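Type III restriction-modification enzyme EcoP15I Mod subunit (Escherichia coli, PDB 4ZCF) methylates the N6 of one adenine in the DNA site 5'-CAGCAG-3', using S-adenosyl-L-methionine, and joins the Res subunit for DNA restriction. Local coordinates at residues 186-192 against 248-254; 222-228 against 240-244; 258-263 against 384-388; 328-332 against 343-347. The contacts are given in a common frame with arbitrary orientation. Residues are numbered along the deposited sequence.

Interaction 1 (186-192 against 248-254)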
# COMPACT_ATOMS: atom_id res chain seq x y z
N ARG A 186 0.44 10.30 -0.73
CA ARG A 186 0.94 9.15 -1.52
C ARG A 186 1.94 9.58 -2.61
O ARG A 186 2.94 8.89 -2.84
CB ARG A 186 -0.23 8.35 -2.12
CG ARG A 186 0.18 7.03 -2.81
CD ARG A 186 -0.96 6.52 -3.65
NE ARG A 186 -0.67 5.23 -4.28
CZ ARG A 186 -0.12 5.09 -5.48
NH1 ARG A 186 0.26 6.16 -6.17
NH2 ARG A 186 0.09 3.88 -5.99
N GLU A 187 1.67 10.73 -3.24
CA GLU A 187 2.46 11.34 -4.29
C GLU A 187 3.87 11.70 -3.82
O GLU A 187 4.81 11.61 -4.62
CB GLU A 187 1.75 12.60 -4.79
CG GLU A 187 0.27 12.39 -5.17
CD GLU A 187 -0.38 13.46 -6.03
OE1 GLU A 187 0.36 14.27 -6.65
OE2 GLU A 187 -1.63 13.46 -6.14
N LEU A 188 4.03 12.07 -2.53
CA LEU A 188 5.32 12.49 -1.95
C LEU A 188 6.23 11.35 -1.57
O LEU A 188 7.44 11.53 -1.42
CB LEU A 188 5.10 13.40 -0.74
CG LEU A 188 4.24 14.67 -0.93
CD1 LEU A 188 4.32 15.53 0.31
CD2 LEU A 188 4.67 15.49 -2.18
N MET A 189 5.63 10.15 -1.47
CA MET A 189 6.28 8.92 -1.08
C MET A 189 7.15 8.35 -2.14
O MET A 189 6.70 8.09 -3.25
CB MET A 189 5.24 7.88 -0.68
CG MET A 189 4.56 8.17 0.63
SD MET A 189 3.19 7.06 1.02
CE MET A 189 4.08 5.58 1.23
N ARG A 190 8.39 8.03 -1.76
CA ARG A 190 9.37 7.30 -2.57
C ARG A 190 8.74 5.91 -2.82
O ARG A 190 7.94 5.43 -1.99
CB ARG A 190 10.62 7.11 -1.72
CG ARG A 190 11.86 7.88 -2.15
CD ARG A 190 12.89 7.98 -1.02
NE ARG A 190 13.56 6.70 -0.76
CZ ARG A 190 14.68 6.56 -0.03
NH1 ARG A 190 15.26 7.62 0.53
NH2 ARG A 190 15.21 5.35 0.15
N GLU A 191 9.08 5.25 -3.94
CA GLU A 191 8.52 3.92 -4.24
C GLU A 191 8.79 2.90 -3.12
O GLU A 191 7.93 2.09 -2.81
CB GLU A 191 9.04 3.42 -5.58
CG GLU A 191 8.46 4.20 -6.75
CD GLU A 191 7.47 3.43 -7.59
OE1 GLU A 191 7.91 2.68 -8.50
OE2 GLU A 191 6.25 3.54 -7.33
N ASP A 192 9.96 2.99 -2.50
CA ASP A 192 10.43 2.13 -1.41
C ASP A 192 10.00 2.68 -0.02
O ASP A 192 10.48 2.20 0.99
CB ASP A 192 11.97 1.99 -1.50
CG ASP A 192 12.81 3.22 -1.20
OD1 ASP A 192 12.25 4.35 -1.19
OD2 ASP A 192 14.02 3.07 -0.96
N THR A 248 2.85 0.78 2.03
CA THR A 248 4.00 1.10 1.21
C THR A 248 3.50 1.73 -0.09
O THR A 248 2.32 1.59 -0.40
CB THR A 248 4.89 -0.14 1.03
OG1 THR A 248 6.07 0.20 0.30
CG2 THR A 248 4.18 -1.30 0.38
N LYS A 249 4.37 2.49 -0.81
CA LYS A 249 3.96 3.07 -2.09
C LYS A 249 3.96 1.96 -3.14
O LYS A 249 2.99 1.78 -3.86
CB LYS A 249 4.89 4.21 -2.51
CG LYS A 249 4.12 5.37 -3.11
CD LYS A 249 4.03 5.32 -4.62
CE LYS A 249 3.56 6.64 -5.18
NZ LYS A 249 4.57 7.74 -5.00
N ASN A 250 5.04 1.16 -3.14
CA ASN A 250 5.20 0.02 -4.02
C ASN A 250 5.81 -1.13 -3.24
O ASN A 250 7.01 -1.09 -2.95
CB ASN A 250 6.11 0.37 -5.21
CG ASN A 250 6.13 -0.64 -6.31
OD1 ASN A 250 5.64 -1.76 -6.18
ND2 ASN A 250 6.73 -0.26 -7.42
N LYS A 251 4.98 -2.17 -2.95
CA LYS A 251 5.39 -3.38 -2.24
C LYS A 251 6.61 -4.07 -2.85
O LYS A 251 7.39 -4.69 -2.12
CB LYS A 251 4.22 -4.35 -2.11
CG LYS A 251 4.43 -5.48 -1.09
CD LYS A 251 4.27 -5.05 0.35
CE LYS A 251 4.46 -6.23 1.27
NZ LYS A 251 4.22 -5.88 2.69
N GLU A 252 6.80 -3.93 -4.16
CA GLU A 252 7.89 -4.51 -4.95
C GLU A 252 9.20 -3.79 -4.68
O GLU A 252 10.25 -4.43 -4.64
CB GLU A 252 7.57 -4.42 -6.45
CG GLU A 252 6.24 -5.05 -6.86
CD GLU A 252 6.23 -6.56 -6.97
OE1 GLU A 252 6.78 -7.09 -7.96
OE2 GLU A 252 5.65 -7.21 -6.07
N GLN A 253 9.15 -2.46 -4.48
CA GLN A 253 10.36 -1.66 -4.23
C GLN A 253 10.70 -1.56 -2.75
O GLN A 253 11.78 -1.08 -2.39
CB GLN A 253 10.28 -0.29 -4.92
CG GLN A 253 10.21 -0.35 -6.46
CD GLN A 253 11.39 -1.08 -7.06
OE1 GLN A 253 11.23 -2.04 -7.81
NE2 GLN A 253 12.58 -0.69 -6.70
N LEU A 254 9.81 -2.05 -1.91
CA LEU A 254 9.97 -2.07 -0.47
C LEU A 254 11.02 -3.11 -0.08
O LEU A 254 11.00 -4.26 -0.55
CB LEU A 254 8.62 -2.37 0.20
CG LEU A 254 8.61 -2.46 1.74
CD1 LEU A 254 8.86 -1.10 2.41
CD2 LEU A 254 7.31 -3.07 2.21
O HOH W 1 0.59 2.54 -3.57

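Interaction 2 (222-228 against 240-244)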
# COMPACT_ATOMS: atom_id res chain seq x y z
N GLY A 222 1.21 -4.30 7.14
CA GLY A 222 0.68 -4.93 8.34
C GLY A 222 0.18 -3.86 9.28
O GLY A 222 0.30 -2.66 9.00
N ASP A 223 -0.44 -4.30 10.39
CA ASP A 223 -0.96 -3.43 11.43
C ASP A 223 -0.29 -3.81 12.70
O ASP A 223 -0.02 -4.99 12.93
CB ASP A 223 -2.49 -3.51 11.56
CG ASP A 223 -3.21 -3.31 10.23
OD1 ASP A 223 -2.82 -2.36 9.47
OD2 ASP A 223 -4.12 -4.12 9.92
N LEU A 224 0.06 -2.78 13.48
CA LEU A 224 0.72 -2.92 14.76
C LEU A 224 -0.28 -2.61 15.85
O LEU A 224 -1.16 -1.76 15.68
CB LEU A 224 1.95 -1.98 14.88
CG LEU A 224 2.96 -2.00 13.73
CD1 LEU A 224 3.76 -0.68 13.69
CD2 LEU A 224 3.90 -3.20 13.83
N VAL A 225 -0.16 -3.32 16.98
CA VAL A 225 -1.04 -3.16 18.14
C VAL A 225 -0.25 -2.51 19.22
O VAL A 225 0.76 -3.06 19.66
CB VAL A 225 -1.71 -4.50 18.54
CG1 VAL A 225 -2.38 -4.40 19.91
CG2 VAL A 225 -2.71 -4.94 17.46
N TRP A 226 -0.61 -1.28 19.55
CA TRP A 226 0.04 -0.52 20.62
C TRP A 226 -0.78 -0.64 21.92
O TRP A 226 -1.84 -0.03 22.04
CB TRP A 226 0.28 0.96 20.19
CG TRP A 226 1.07 1.78 21.18
CD1 TRP A 226 2.06 1.35 22.01
CD2 TRP A 226 0.95 3.19 21.41
NE1 TRP A 226 2.48 2.37 22.82
CE2 TRP A 226 1.86 3.53 22.44
CE3 TRP A 226 0.13 4.20 20.87
CZ2 TRP A 226 1.99 4.84 22.92
CZ3 TRP A 226 0.25 5.50 21.34
CH2 TRP A 226 1.17 5.81 22.36
N LYS A 227 -0.32 -1.50 22.85
CA LYS A 227 -0.93 -1.66 24.18
C LYS A 227 -0.27 -0.55 25.04
O LYS A 227 0.89 -0.67 25.45
CB LYS A 227 -0.75 -3.10 24.70
CG LYS A 227 -0.80 -3.24 26.22
CD LYS A 227 -2.15 -3.58 26.77
CE LYS A 227 -2.03 -3.88 28.25
NZ LYS A 227 -1.52 -2.74 29.07
N ASN A 228 -0.99 0.58 25.17
CA ASN A 228 -0.54 1.85 25.74
C ASN A 228 -1.26 2.35 26.98
O ASN A 228 -0.92 3.42 27.49
CB ASN A 228 -0.65 2.91 24.63
CG ASN A 228 -2.06 3.23 24.19
OD1 ASN A 228 -2.96 2.41 24.25
ND2 ASN A 228 -2.29 4.46 23.72
N GLU A 240 -7.32 -1.25 26.24
CA GLU A 240 -5.95 -0.90 26.61
C GLU A 240 -5.01 -0.80 25.41
O GLU A 240 -3.79 -0.70 25.57
CB GLU A 240 -5.45 -1.93 27.63
CG GLU A 240 -6.14 -1.82 28.99
CD GLU A 240 -5.74 -2.87 30.00
OE1 GLU A 240 -5.41 -4.01 29.60
OE2 GLU A 240 -5.75 -2.55 31.21
N HIS A 241 -5.60 -0.76 24.19
CA HIS A 241 -4.82 -0.69 22.98
C HIS A 241 -5.43 0.15 21.87
O HIS A 241 -6.63 0.45 21.86
CB HIS A 241 -4.47 -2.11 22.48
CG HIS A 241 -5.55 -2.77 21.67
ND1 HIS A 241 -6.58 -3.47 22.27
CD2 HIS A 241 -5.72 -2.83 20.32
CE1 HIS A 241 -7.33 -3.93 21.28
NE2 HIS A 241 -6.86 -3.56 20.09
N GLU A 242 -4.58 0.49 20.91
CA GLU A 242 -4.93 1.16 19.67
C GLU A 242 -4.02 0.58 18.57
O GLU A 242 -3.32 -0.41 18.79
CB GLU A 242 -4.85 2.68 19.80
CG GLU A 242 -3.68 3.21 20.60
CD GLU A 242 -3.59 4.70 20.48
OE1 GLU A 242 -4.27 5.40 21.27
OE2 GLU A 242 -2.92 5.18 19.53
N TYR A 243 -4.05 1.15 17.39
CA TYR A 243 -3.33 0.59 16.25
C TYR A 243 -2.45 1.57 15.51
O TYR A 243 -2.57 2.77 15.67
CB TYR A 243 -4.34 -0.04 15.24
CG TYR A 243 -5.44 -0.88 15.87
CD1 TYR A 243 -5.27 -2.24 16.08
CD2 TYR A 243 -6.66 -0.31 16.23
CE1 TYR A 243 -6.27 -3.02 16.68
CE2 TYR A 243 -7.67 -1.07 16.83
CZ TYR A 243 -7.48 -2.43 17.03
OH TYR A 243 -8.46 -3.20 17.61
N ILE A 244 -1.58 1.03 14.68
CA ILE A 244 -0.69 1.72 13.74
C ILE A 244 -0.78 0.89 12.43
O ILE A 244 -0.25 -0.22 12.38
CB ILE A 244 0.77 1.92 14.25
CG1 ILE A 244 0.77 2.56 15.70
CG2 ILE A 244 1.60 2.75 13.23
CD1 ILE A 244 2.10 2.81 16.41

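Interaction 3 (258-263 against 384-388)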
# COMPACT_ATOMS: atom_id res chain seq x y z
N TRP A 258 13.00 -5.79 7.72
CA TRP A 258 13.22 -4.70 8.67
C TRP A 258 13.89 -5.27 9.88
O TRP A 258 13.34 -6.14 10.57
CB TRP A 258 11.94 -3.97 9.06
CG TRP A 258 11.42 -2.99 8.04
CD1 TRP A 258 12.04 -2.56 6.90
CD2 TRP A 258 10.14 -2.34 8.06
NE1 TRP A 258 11.23 -1.68 6.22
CE2 TRP A 258 10.07 -1.50 6.93
CE3 TRP A 258 9.04 -2.38 8.93
CZ2 TRP A 258 8.94 -0.73 6.63
CZ3 TRP A 258 7.92 -1.60 8.64
CH2 TRP A 258 7.88 -0.80 7.49
N LYS A 259 15.13 -4.84 10.11
CA LYS A 259 15.91 -5.30 11.27
C LYS A 259 16.74 -4.17 11.83
O LYS A 259 17.15 -3.28 11.09
CB LYS A 259 16.83 -6.49 10.93
CG LYS A 259 16.14 -7.84 10.68
CD LYS A 259 15.44 -8.44 11.91
CE LYS A 259 15.05 -9.90 11.74
NZ LYS A 259 14.09 -10.13 10.63
N SER A 260 16.99 -4.22 13.14
CA SER A 260 17.88 -3.33 13.87
C SER A 260 19.13 -4.17 14.20
O SER A 260 19.00 -5.30 14.71
CB SER A 260 17.21 -2.81 15.15
OG SER A 260 18.12 -2.16 16.02
N ASN A 261 20.34 -3.65 13.88
CA ASN A 261 21.60 -4.34 14.20
C ASN A 261 22.25 -3.78 15.49
O ASN A 261 23.24 -4.34 15.96
CB ASN A 261 22.57 -4.37 13.01
CG ASN A 261 23.41 -5.64 12.95
OD1 ASN A 261 23.65 -6.34 13.95
ND2 ASN A 261 23.87 -5.99 11.75
N ILE A 262 21.69 -2.69 16.06
CA ILE A 262 22.20 -2.09 17.30
C ILE A 262 21.23 -2.15 18.50
O ILE A 262 20.88 -1.10 19.06
CB ILE A 262 22.96 -0.74 17.11
CG1 ILE A 262 22.27 0.22 16.09
CG2 ILE A 262 24.43 -0.99 16.75
CD1 ILE A 262 21.31 1.29 16.71
N SER A 263 20.81 -3.38 18.89
CA SER A 263 19.92 -3.63 20.04
C SER A 263 20.65 -3.37 21.34
O SER A 263 21.86 -3.62 21.43
CB SER A 263 19.41 -5.07 20.06
OG SER A 263 19.13 -5.57 18.76
N TYR A 384 22.65 -11.26 16.43
CA TYR A 384 21.25 -11.00 16.72
C TYR A 384 20.77 -9.72 16.03
O TYR A 384 21.43 -8.67 16.11
CB TYR A 384 20.97 -10.96 18.23
CG TYR A 384 19.54 -10.57 18.58
CD1 TYR A 384 18.48 -11.43 18.31
CD2 TYR A 384 19.26 -9.33 19.15
CE1 TYR A 384 17.16 -11.06 18.58
CE2 TYR A 384 17.94 -8.95 19.42
CZ TYR A 384 16.90 -9.81 19.13
OH TYR A 384 15.60 -9.45 19.40
N LYS A 385 19.62 -9.83 15.36
CA LYS A 385 18.98 -8.77 14.61
C LYS A 385 17.56 -8.64 15.13
O LYS A 385 16.86 -9.63 15.19
CB LYS A 385 19.03 -9.08 13.11
CG LYS A 385 20.47 -9.13 12.55
CD LYS A 385 20.63 -8.42 11.19
CE LYS A 385 20.55 -6.90 11.24
NZ LYS A 385 20.91 -6.27 9.93
N GLN A 386 17.19 -7.44 15.61
CA GLN A 386 15.88 -7.19 16.23
C GLN A 386 14.86 -6.88 15.18
O GLN A 386 15.05 -5.95 14.39
CB GLN A 386 16.00 -6.05 17.27
CG GLN A 386 14.70 -5.63 18.01
CD GLN A 386 14.16 -6.65 18.97
OE1 GLN A 386 13.05 -7.18 18.79
NE2 GLN A 386 14.90 -6.94 20.04
N LYS A 387 13.78 -7.67 15.16
CA LYS A 387 12.62 -7.55 14.26
C LYS A 387 11.56 -6.58 14.83
O LYS A 387 11.60 -6.21 16.02
CB LYS A 387 11.96 -8.94 14.09
CG LYS A 387 11.24 -9.43 15.35
CD LYS A 387 10.69 -10.81 15.24
CE LYS A 387 9.80 -11.11 16.41
NZ LYS A 387 10.07 -12.45 17.00
N LEU A 388 10.55 -6.25 14.00
CA LEU A 388 9.44 -5.44 14.48
C LEU A 388 8.28 -6.39 14.81
O LEU A 388 7.62 -6.89 13.92
CB LEU A 388 9.04 -4.39 13.43
CG LEU A 388 7.80 -3.52 13.67
CD1 LEU A 388 7.91 -2.70 14.97
CD2 LEU A 388 7.58 -2.63 12.50
O HOH W 2 10.88 -6.85 11.30
O HOH W 3 20.51 -6.38 16.88

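Interaction 4 (328-332 against 343-347). With nucleotides of chain D; nucleotides of chain E.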
# COMPACT_ATOMS: atom_id res chain seq x y z
N GLY A 328 9.38 -33.39 6.42
CA GLY A 328 10.57 -32.73 5.88
C GLY A 328 11.57 -33.62 5.17
O GLY A 328 11.20 -34.54 4.43
N TYR A 329 12.86 -33.32 5.37
CA TYR A 329 13.99 -34.03 4.77
C TYR A 329 14.45 -35.14 5.71
O TYR A 329 14.68 -34.88 6.89
CB TYR A 329 15.15 -33.07 4.45
CG TYR A 329 14.76 -31.90 3.57
CD1 TYR A 329 14.73 -32.03 2.18
CD2 TYR A 329 14.36 -30.68 4.12
CE1 TYR A 329 14.33 -30.97 1.36
CE2 TYR A 329 13.95 -29.62 3.31
CZ TYR A 329 13.93 -29.77 1.93
OH TYR A 329 13.56 -28.73 1.12
N ARG A 330 14.56 -36.37 5.20
CA ARG A 330 15.00 -37.51 5.99
C ARG A 330 16.34 -38.03 5.47
O ARG A 330 16.47 -38.37 4.29
CB ARG A 330 13.92 -38.61 5.97
CG ARG A 330 12.55 -38.15 6.46
CD ARG A 330 12.46 -38.19 7.96
NE ARG A 330 11.10 -37.96 8.46
CZ ARG A 330 10.78 -37.99 9.75
NH1 ARG A 330 11.70 -38.26 10.67
NH2 ARG A 330 9.52 -37.78 10.13
N TYR A 331 17.35 -38.03 6.33
CA TYR A 331 18.72 -38.48 6.04
C TYR A 331 19.48 -38.69 7.35
O TYR A 331 19.00 -38.29 8.40
CB TYR A 331 19.46 -37.52 5.07
CG TYR A 331 19.45 -36.07 5.51
CD1 TYR A 331 20.37 -35.60 6.44
CD2 TYR A 331 18.52 -35.17 4.99
CE1 TYR A 331 20.34 -34.28 6.88
CE2 TYR A 331 18.48 -33.85 5.43
CZ TYR A 331 19.39 -33.41 6.38
OH TYR A 331 19.38 -32.11 6.81
N ASP A 332 20.67 -39.31 7.29
CA ASP A 332 21.48 -39.58 8.47
C ASP A 332 22.56 -38.54 8.70
O ASP A 332 23.36 -38.26 7.80
CB ASP A 332 22.14 -40.98 8.38
CG ASP A 332 21.25 -42.21 8.55
OD1 ASP A 332 20.02 -42.04 8.75
OD2 ASP A 332 21.78 -43.34 8.46
N LYS A 343 19.58 -38.69 16.61
CA LYS A 343 18.12 -38.75 16.68
C LYS A 343 17.52 -37.68 15.76
O LYS A 343 17.97 -36.53 15.75
CB LYS A 343 17.60 -38.60 18.12
CG LYS A 343 16.10 -38.96 18.26
CD LYS A 343 15.61 -38.93 19.71
CE LYS A 343 15.25 -37.55 20.24
NZ LYS A 343 16.02 -37.19 21.47
N GLN A 344 16.57 -38.12 14.95
CA GLN A 344 15.90 -37.31 13.96
C GLN A 344 14.68 -36.59 14.55
O GLN A 344 13.91 -37.22 15.28
CB GLN A 344 15.47 -38.21 12.80
CG GLN A 344 16.12 -37.89 11.47
CD GLN A 344 15.56 -38.78 10.38
OE1 GLN A 344 14.41 -39.24 10.44
NE2 GLN A 344 16.38 -39.04 9.36
N PRO A 345 14.43 -35.30 14.19
CA PRO A 345 13.21 -34.63 14.67
C PRO A 345 11.97 -35.38 14.18
O PRO A 345 12.04 -36.03 13.14
CB PRO A 345 13.29 -33.24 14.02
CG PRO A 345 14.71 -33.05 13.71
CD PRO A 345 15.22 -34.40 13.33
N LEU A 346 10.86 -35.30 14.92
CA LEU A 346 9.58 -35.96 14.59
C LEU A 346 9.11 -35.73 13.16
O LEU A 346 8.52 -36.63 12.58
CB LEU A 346 8.50 -35.53 15.60
CG LEU A 346 7.02 -35.79 15.28
CD1 LEU A 346 6.63 -37.23 15.58
CD2 LEU A 346 6.11 -34.81 16.03
N MET A 347 9.38 -34.53 12.59
CA MET A 347 8.96 -34.12 11.24
C MET A 347 10.12 -34.13 10.25
O MET A 347 9.95 -33.71 9.10
CB MET A 347 8.30 -32.72 11.29
CG MET A 347 7.08 -32.62 12.16
SD MET A 347 5.80 -33.81 11.71
CE MET A 347 4.55 -33.31 12.84
P DA D 5 9.86 -34.46 19.01
OP1 DA D 5 8.99 -35.64 19.26
OP2 DA D 5 10.87 -34.53 17.90
O5' DA D 5 8.93 -33.18 18.78
C5' DA D 5 7.77 -32.85 19.52
C4' DA D 5 7.28 -31.44 19.22
O4' DA D 5 8.20 -30.42 19.68
C3' DA D 5 6.99 -31.10 17.76
O3' DA D 5 5.63 -30.71 17.73
C2' DA D 5 7.97 -29.98 17.40
C1' DA D 5 8.27 -29.36 18.75
N9 DA D 5 9.56 -28.69 18.87
C8 DA D 5 10.73 -29.09 18.30
N7 DA D 5 11.73 -28.27 18.53
C5 DA D 5 11.19 -27.23 19.27
C6 DA D 5 11.74 -26.06 19.84
N6 DA D 5 13.03 -25.71 19.71
N1 DA D 5 10.90 -25.22 20.51
C2 DA D 5 9.62 -25.58 20.65
N3 DA D 5 9.00 -26.66 20.15
C4 DA D 5 9.84 -27.47 19.47
P DA E 12 14.98 -27.83 -2.17
OP1 DA E 12 16.16 -27.61 -3.05
OP2 DA E 12 14.80 -29.16 -1.53
O5' DA E 12 15.08 -26.69 -1.07
C5' DA E 12 15.39 -25.34 -1.35
C4' DA E 12 15.13 -24.51 -0.11
O4' DA E 12 13.70 -24.45 0.16
C3' DA E 12 15.77 -25.04 1.18
O3' DA E 12 16.53 -23.99 1.78
C2' DA E 12 14.57 -25.53 1.99
C1' DA E 12 13.52 -24.51 1.56
N9 DA E 12 12.10 -24.75 1.86
C8 DA E 12 11.43 -25.94 1.91
N7 DA E 12 10.14 -25.79 2.17
C5 DA E 12 9.97 -24.43 2.38
C6 DA E 12 8.85 -23.61 2.70
N6 DA E 12 7.60 -24.06 2.96
N1 DA E 12 9.04 -22.28 2.80
C2 DA E 12 10.28 -21.78 2.65
N3 DA E 12 11.37 -22.44 2.32
C4 DA E 12 11.16 -23.77 2.18
P DC D 4 16.15 -33.30 22.02
OP1 DC D 4 16.88 -34.59 21.93
OP2 DC D 4 16.76 -32.10 21.39
O5' DC D 4 14.64 -33.48 21.51
C5' DC D 4 13.65 -33.89 22.43
C4' DC D 4 12.24 -33.50 22.07
O4' DC D 4 11.87 -32.23 22.67
C3' DC D 4 11.84 -33.43 20.60
O3' DC D 4 10.56 -34.10 20.42
C2' DC D 4 11.78 -31.93 20.35
C1' DC D 4 11.31 -31.36 21.69
N1 DC D 4 11.80 -29.97 22.03
C2 DC D 4 10.96 -29.08 22.70
O2 DC D 4 9.78 -29.38 22.91
N3 DC D 4 11.44 -27.85 23.05
C4 DC D 4 12.69 -27.49 22.73
N4 DC D 4 13.11 -26.26 23.07
C5 DC D 4 13.58 -28.40 22.09
C6 DC D 4 13.10 -29.61 21.77

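Interaction 1 (186-192 against 248-254)
A lysine ammonium plugged into the end of a helix is the striking feature here. Lys249 runs back along the segment 186-192, and its NZ donates to Arg186 O at 2.9 Å and to Met189 O at 2.8 Å, so it takes up carbonyls where helix 171-188 gives way to an extended chain. Its shaft is covered on the way: Met189 CB lies 3.7 Å from Lys249 CG, and Lys249 CE sits over one face of the Arg186 guanidinium. A water ties the same two residues together, donating to Lys249 O at 2.5 Å and accepting a weak bond from Arg186 NH2 at 2.8 Å. Further along, Glu191 meets Asn250 twice, both times weakly: Asn250 N to Glu191 O at 3.1 Å, and Asn250 ND2 to Glu191 OE1 at 3.3 Å. Asn250 ND2 also bonds Glu150 of the Res chain, so the edge of this contact faces the partner subunit. Asn250 OD1 accepts from Glu252 N at 3.2 Å, an Asx turn that bends the chain after strand 241-248. On the other segment, Arg190 pairs with Asp192, NE to OD1 at 2.7 Å, and makes a second salt bridge to Glu434. The contact joins a helix-to-strand turn to a loop at the end of the Rossmann-like methyltransferase sheet where strand 193-199 begins and its antiparallel neighbour 241-248 ends.

Interaction 2 (222-228 against 240-244)
Strands 222-227 and 241-244 run antiparallel, with their short axes 4.6 Å apart at closest approach and 148° between their directions. Leu224 and Ile244 form a hydrogen-bonded pair, Leu224 N to Ile244 O at 2.8 Å and Ile244 N to Leu224 O at 3.0 Å. Trp226 and Glu242 repeat it, Trp226 N to Glu242 O at 2.9 Å and Glu242 N to Trp226 O at 3.0 Å. Between them lies the non-hydrogen-bonded pair Val225 and Tyr243. A weak bond from Asn228 N to Glu240 O, 3.1 Å, follows where the first strand ends.

Leu224, Trp226, Glu242 and Ile244 share one face, where Leu224 CD1 packs 4.0 Å from Ile244 CB and helix 420-430 covers the apolar residues. Glu242 OE2 lies at the edge of the indole, 3.5 Å from Trp226 CE3, and is bonded to Tyr126. On the other face Val225 CG2 touches Tyr243 CD1 at 4.0 Å, and Tyr243 stacks on Phe204. Glu240 reaches Lys387 of the second subunit in a salt bridge, and His241 bonds Ser390 of that subunit. This is the antiparallel strand pair near one end of the Rossmann-like methyltransferase sheet, here placed against the Mod dimer interface.

Interaction 3 (258-263 against 384-388)
Two backbone bonds fasten these otherwise irregular chains: Ser260 N gives to Gln386 O at 2.9 Å, and Gln386 N gives to Ser260 O at 2.9 Å. Ser260 O also accepts from a water, 2.9 Å away, which donates to Tyr384 O at 2.6 Å and accepts from Ser263 OG at 2.5 Å, so the serine hydroxyl and two carbonyls share one solvent molecule. At the other end a second water spans the gap, accepting from Leu388 N at 2.8 Å and lying 2.7 Å from Trp258 O. CA-H...O contacts flank the bridge, Lys259 CA to Gln386 O at 3.3 Å and Lys385 CA to Ser260 O at 3.5 Å. Leu388 CD2 meets the edge of the Trp258 indole, 3.9 Å from CE3. Lys387 NZ finds its partners in the second subunit, a salt bridge to Glu240 and a hydrogen bond to Asn232. What results is a single antiparallel beta bridge, flanked by water-mediated links, between two loops of the methyltransferase domain beside the Mod dimer interface.

Interaction 4 (328-332 against 343-347)
Arg330 and Gln344 bury the most surface, 86 and 82 Å², and they hold each other: Arg330 NH1 donates to Gln344 OE1 at 2.9 Å, while Gln344 NE2 donates to Tyr331 O at 2.9 Å. The glutamine amide thus uses both ends to tie a side chain and a main-chain carbonyl of the facing segment. Arg330 NH2 continues to Leu346 O at 2.9 Å, and its guanidinium lies with one face over Met347 C; Glu327 forms a salt bridge with that same NH2. The two segments run roughly antiparallel without pairing as strands, and both belong to the long DNA-contacting connection between strand 313-318 and helix 353-361. Each grips backbone phosphates, on different strands of the duplex. Tyr329 OH bonds OP2 of DA12 of chain E at 3.0 Å, whereas Leu346 N bonds OP2 of DA5 of chain D at 3.1 Å and Lys343 NZ bonds OP1 of DC4 of chain D at 2.8 Å. Met347, third with 54 Å², contributes its backbone, accepting from Gly328 N at 2.8 Å.

How the interactions relate
Interaction 2 is the most buried of the four, a regular strand pair within the large methyltransferase sheet; interactions 3 and 4 join loops and interaction 1 a helix end and turn to a loop, all three only partly buried. Strand 241-248 links the first two, since interaction 2 uses its start and interaction 1 its end, and the chain then runs on into interaction 3. Interactions 2 and 3 touch directly, Leu224 CD2 lying 3.9 Å from Leu388 CG. The chemistry shifts with place: backbone ladder and apolar packing in the sheet, lysine-to-carbonyl bonds at its end, a single backbone bridge flanked by waters in interaction 3. Interaction 4, about 31 Å from interaction 3 between centres, relies on arginine and glutamine and meets DNA phosphates.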